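Local coordinates for protein Rubredoxin\:oxygen oxidoreductase (Desulfovibrio gigas, PDB 1E5D) that catalyses the four-electron reduction of dioxygen to two water molecules at a diiron centre, with FMN as its second cofactor, at residues Gln327-Gly331 with Leu332-Asn336; Asn316-Leu319 with Pro320-Gly324. One frame throughout, in Å; residues are numbered along the deposited sequence.

Overall arrangement
From the N terminus, the chain first builds the lactamase-like part with the diiron site, then the flavodoxin-like domain, where it passes strand 306-310 and enters contact 2: the flavin-binding loop 316-319 runs straight into the first turn of helix 320-331. The same helix leads to contact 1, whose segments, 327-331 and 332-336, mark its far end and the turn toward strand 338-345. Each contact closes only a turn; they lie in series, neither nested nor crossed, with centres about 16 Å apart. Together they bracket the helical connection between two neighbouring parallel strands. Both also touch the second subunit: contact 2 lies beside the FMN held by its own chain, contact 1 near another, evidently the partner's.

Contact 1: residues Gln327-Gly331 with Leu332-Asn336; sequences QYIKG and LRPQN
First torsions set Tyr328 and Leu332 on the same part of the turn: the tyrosine has its CG trans to the backbone N (chi1 -175°), while the leucine turns its CG away from its own carbonyl carbon (chi1 -74°). This is the C-terminal end of helix 320-331 in the flavodoxin-like domain, within the helical crossover from strand 306-310 to strand 338-345. Leu332 CD1 comes obliquely upon the CE2-CZ bond of the ring, 3.3 Å from Tyr328 CE2. The phenol OH is hydrogen-bonded to OD1 of Asn196, and Met298 touches both residues from helix 294-302. Pro320 of the second subunit packs on Tyr328; Leu332 lies about 7 Å, side chain to ligand, from a bound FMN, evidently the one held by that subunit.

The backbone tightens as the helix runs out. Leu332 N donates to Ile329 O, three residues back, at 2.9 Å; its second bond, the helical one to Tyr328 O at 3.4 Å, is weak. Arg333 N repeats the shorter spacing with Lys330 O at 3.2 Å. Arg333 is the first residue to leave helical geometry, with a positive phi of 44°. The next residue, Pro334, has no N-H with which to extend the series, and the chain turns off toward the strand.

That proline folds back on the final turn. Its ring crosses the Ile329 side chain at roughly a right angle, Pro334 CG sitting 3.7 Å from Ile329 CG2. Phe364 touches the proline and Ile301 the isoleucine, adding to the apolar packing here. Arg333 points its CB away from the helix, though CG still lies 3.5 Å from Gly331 O, and Pro334 CD rests 3.1 Å from Ile329 O.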
# COMPACT_ATOMS: atom_id res chain seq x y z
N GLN A 327 -4.11 8.10 0.88
CA GLN A 327 -3.13 9.00 0.28
C GLN A 327 -3.44 9.18 -1.21
O GLN A 327 -3.51 10.29 -1.71
CB GLN A 327 -1.69 8.51 0.43
CG GLN A 327 -0.65 9.50 -0.09
CD GLN A 327 -0.78 10.84 0.63
OE1 GLN A 327 -0.52 10.90 1.83
NE2 GLN A 327 -1.19 11.88 -0.09
N TYR A 328 -3.61 8.05 -1.90
CA TYR A 328 -3.90 8.09 -3.32
C TYR A 328 -5.13 8.96 -3.57
O TYR A 328 -5.14 9.84 -4.41
CB TYR A 328 -4.16 6.69 -3.86
CG TYR A 328 -4.35 6.60 -5.35
CD1 TYR A 328 -3.27 6.75 -6.20
CD2 TYR A 328 -5.60 6.36 -5.92
CE1 TYR A 328 -3.42 6.67 -7.57
CE2 TYR A 328 -5.75 6.27 -7.29
CZ TYR A 328 -4.66 6.43 -8.12
OH TYR A 328 -4.79 6.35 -9.48
N ILE A 329 -6.17 8.67 -2.78
CA ILE A 329 -7.45 9.32 -3.00
C ILE A 329 -7.38 10.82 -2.71
O ILE A 329 -7.88 11.63 -3.49
CB ILE A 329 -8.55 8.67 -2.16
CG1 ILE A 329 -8.80 7.21 -2.53
CG2 ILE A 329 -9.83 9.48 -2.25
CD1 ILE A 329 -9.88 6.60 -1.65
N LYS A 330 -6.74 11.17 -1.60
CA LYS A 330 -6.64 12.58 -1.24
C LYS A 330 -6.03 13.40 -2.37
O LYS A 330 -6.46 14.52 -2.64
CB LYS A 330 -5.83 12.72 0.04
CG LYS A 330 -5.45 14.15 0.38
CD LYS A 330 -4.76 14.17 1.74
CE LYS A 330 -4.27 15.57 2.10
NZ LYS A 330 -5.26 16.25 2.99
N GLY A 331 -5.02 12.85 -3.03
CA GLY A 331 -4.34 13.55 -4.10
C GLY A 331 -5.26 13.78 -5.29
O GLY A 331 -5.12 14.74 -6.04
N LEU A 332 -6.24 12.88 -5.48
CA LEU A 332 -7.05 13.03 -6.69
C LEU A 332 -8.21 13.99 -6.49
O LEU A 332 -9.00 14.24 -7.40
CB LEU A 332 -7.53 11.64 -7.12
CG LEU A 332 -6.40 10.80 -7.76
CD1 LEU A 332 -6.82 9.34 -7.87
CD2 LEU A 332 -6.02 11.37 -9.12
N ARG A 333 -8.27 14.53 -5.29
CA ARG A 333 -9.23 15.51 -4.82
C ARG A 333 -10.67 15.24 -5.24
O ARG A 333 -11.29 16.07 -5.91
CB ARG A 333 -8.81 16.89 -5.35
CG ARG A 333 -7.38 17.26 -4.98
CD ARG A 333 -6.94 18.50 -5.75
NE ARG A 333 -5.74 19.07 -5.14
CZ ARG A 333 -5.05 20.11 -5.58
NH1 ARG A 333 -5.41 20.76 -6.68
NH2 ARG A 333 -3.98 20.52 -4.92
N PRO A 334 -11.25 14.12 -4.84
CA PRO A 334 -12.68 13.88 -5.11
C PRO A 334 -13.54 14.91 -4.39
O PRO A 334 -13.27 15.29 -3.25
CB PRO A 334 -12.92 12.49 -4.53
CG PRO A 334 -11.83 12.30 -3.53
CD PRO A 334 -10.63 13.00 -4.10
N GLN A 335 -14.58 15.38 -5.06
CA GLN A 335 -15.45 16.44 -4.56
C GLN A 335 -16.86 15.94 -4.27
O GLN A 335 -17.28 14.90 -4.76
CB GLN A 335 -15.57 17.57 -5.59
CG GLN A 335 -14.26 18.16 -6.06
CD GLN A 335 -13.55 18.94 -4.97
OE1 GLN A 335 -12.51 18.54 -4.45
NE2 GLN A 335 -14.13 20.09 -4.59
N ASN A 336 -17.61 16.71 -3.49
CA ASN A 336 -19.03 16.47 -3.26
C ASN A 336 -19.31 15.05 -2.79
O ASN A 336 -20.10 14.30 -3.36
CB ASN A 336 -19.86 16.75 -4.51
CG ASN A 336 -19.39 17.93 -5.32
OD1 ASN A 336 -19.37 19.08 -4.89
ND2 ASN A 336 -19.00 17.62 -6.56

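Contact 2: residues Asn316-Leu319 with Pro320-Gly324; sequences NGIL and PYVAG. With FMN (flavin mononucleotide), chain C.
Backbone hydrogen bonds from Ala323 and Val322 converge on Leu319, the N-cap of helix 320-331, which follows the flavin-binding loop of a flavodoxin-like domain. Ala323 N donates to Leu319 O at 3.0 Å and 167°, nearly in line with the carbonyl. Val322 N reaches the same oxygen at 2.9 Å, but the angle of 121° makes this a weak second bond. Pro320 occupies the first helical position, where a missing N-H costs no helical bond. Before the helix, Leu319 N is tied to OG of Ser311.

Apolar packing follows the same turn. Ile318 places CG1 between its backbone N and carbonyl carbon (chi1 66°), a choice that carries CD1 over the helix start. There CD1 lies 3.8 Å from Ala323 CB and 3.9 Å from Val322 CG1, with Val354 and Leu355 of helix 350-361 also against the isoleucine. Leu319 CB approaches the other branch of the valine more loosely, 4.3 Å from Val322 CG2. The second subunit covers other parts of the turn: Tyr321 makes an edge-to-face stack with its His294, and Ala323 packs on its Gln327.

Cofactor binding occupies the other end of the loop. The side-chain amide of Asn316 is held through both atoms, ND2 to OE2 of Glu350 and OD1 to NH2 of Arg333 of the second subunit. These bonds tie the loop to helix 350-361 and across the dimer interface, and probably help to position its backbone at the isoalloxazine. The backbone N-H of Asn316 may draw electron density toward the carbonyl oxygen through its hydrogen bond to FMN: Asn316 N lies 2.8 Å from FMN O4.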
# COMPACT_ATOMS: atom_id res chain seq x y z
N ASN A 316 -1.25 2.15 17.01
CA ASN A 316 -1.60 3.55 17.26
C ASN A 316 -2.02 4.29 16.00
O ASN A 316 -2.06 5.52 15.99
CB ASN A 316 -0.41 4.26 17.93
CG ASN A 316 -0.11 3.54 19.24
OD1 ASN A 316 0.97 3.00 19.44
ND2 ASN A 316 -1.11 3.54 20.12
N GLY A 317 -2.32 3.52 14.96
CA GLY A 317 -2.74 4.10 13.70
C GLY A 317 -3.62 3.14 12.91
O GLY A 317 -4.22 2.23 13.47
N ILE A 318 -3.65 3.39 11.60
CA ILE A 318 -4.47 2.59 10.70
C ILE A 318 -3.57 1.67 9.88
O ILE A 318 -2.37 1.89 9.81
CB ILE A 318 -5.28 3.49 9.75
CG1 ILE A 318 -4.39 4.29 8.79
CG2 ILE A 318 -6.20 4.42 10.52
CD1 ILE A 318 -5.16 4.99 7.68
N LEU A 319 -4.18 0.65 9.29
CA LEU A 319 -3.46 -0.30 8.46
C LEU A 319 -2.89 0.37 7.22
O LEU A 319 -3.45 1.27 6.60
CB LEU A 319 -4.37 -1.48 8.10
CG LEU A 319 -4.70 -2.44 9.25
CD1 LEU A 319 -5.66 -3.53 8.77
CD2 LEU A 319 -3.44 -3.07 9.82
N PRO A 320 -1.70 -0.12 6.87
CA PRO A 320 -0.88 0.48 5.81
C PRO A 320 -1.64 0.67 4.50
O PRO A 320 -1.59 1.73 3.89
CB PRO A 320 0.20 -0.57 5.60
CG PRO A 320 0.31 -1.28 6.91
CD PRO A 320 -1.07 -1.30 7.49
N TYR A 321 -2.34 -0.38 4.08
CA TYR A 321 -3.04 -0.37 2.81
C TYR A 321 -4.21 0.61 2.83
O TYR A 321 -4.59 1.18 1.81
CB TYR A 321 -3.55 -1.77 2.48
CG TYR A 321 -2.46 -2.72 2.08
CD1 TYR A 321 -1.29 -2.24 1.50
CD2 TYR A 321 -2.58 -4.09 2.26
CE1 TYR A 321 -0.27 -3.09 1.12
CE2 TYR A 321 -1.57 -4.96 1.88
CZ TYR A 321 -0.42 -4.45 1.32
OH TYR A 321 0.60 -5.30 0.93
N VAL A 322 -4.77 0.82 4.02
CA VAL A 322 -5.81 1.85 4.12
C VAL A 322 -5.18 3.23 3.98
O VAL A 322 -5.67 4.11 3.28
CB VAL A 322 -6.60 1.74 5.43
CG1 VAL A 322 -7.60 2.87 5.52
CG2 VAL A 322 -7.29 0.39 5.51
N ALA A 323 -4.06 3.42 4.67
CA ALA A 323 -3.32 4.67 4.56
C ALA A 323 -2.89 4.95 3.13
O ALA A 323 -3.06 6.07 2.63
CB ALA A 323 -2.09 4.64 5.46
N GLY A 324 -2.34 3.95 2.45
CA GLY A 324 -1.88 4.17 1.07
C GLY A 324 -3.02 4.56 0.14
O GLY A 324 -2.87 5.41 -0.73
N1 FMN C . -5.37 -1.92 19.24
C2 FMN C . -5.16 -0.72 19.78
O2 FMN C . -5.94 -0.20 20.53
N3 FMN C . -3.98 0.02 19.50
C4 FMN C . -2.87 -0.60 18.97
O4 FMN C . -1.90 0.09 18.72
C4A FMN C . -3.08 -1.93 18.42
N5 FMN C . -2.18 -2.47 17.57
C5A FMN C . -2.28 -3.82 17.35
C6 FMN C . -1.27 -4.44 16.57
C7 FMN C . -1.43 -5.72 16.09
C7M FMN C . -0.49 -6.24 15.03
C8 FMN C . -2.66 -6.44 16.35
C8M FMN C . -2.76 -7.91 16.02
C9 FMN C . -3.57 -5.91 17.28
C9A FMN C . -3.48 -4.56 17.60
N10 FMN C . -4.54 -3.82 18.21
C10 FMN C . -4.35 -2.59 18.67
C1' FMN C . -5.78 -4.58 18.53
C2' FMN C . -6.72 -4.64 17.30
O2' FMN C . -7.11 -3.33 16.91
C3' FMN C . -7.93 -5.44 17.77
O3' FMN C . -7.55 -6.81 17.74
C4' FMN C . -9.12 -5.24 16.82
O4' FMN C . -10.24 -6.02 17.27
C5' FMN C . -8.67 -5.67 15.44
O5' FMN C . -9.87 -5.50 14.44
P FMN C . -9.97 -6.36 13.18
O1P FMN C . -10.89 -5.60 12.23
O2P FMN C . -8.72 -6.70 12.67
O3P FMN C . -10.61 -7.63 13.52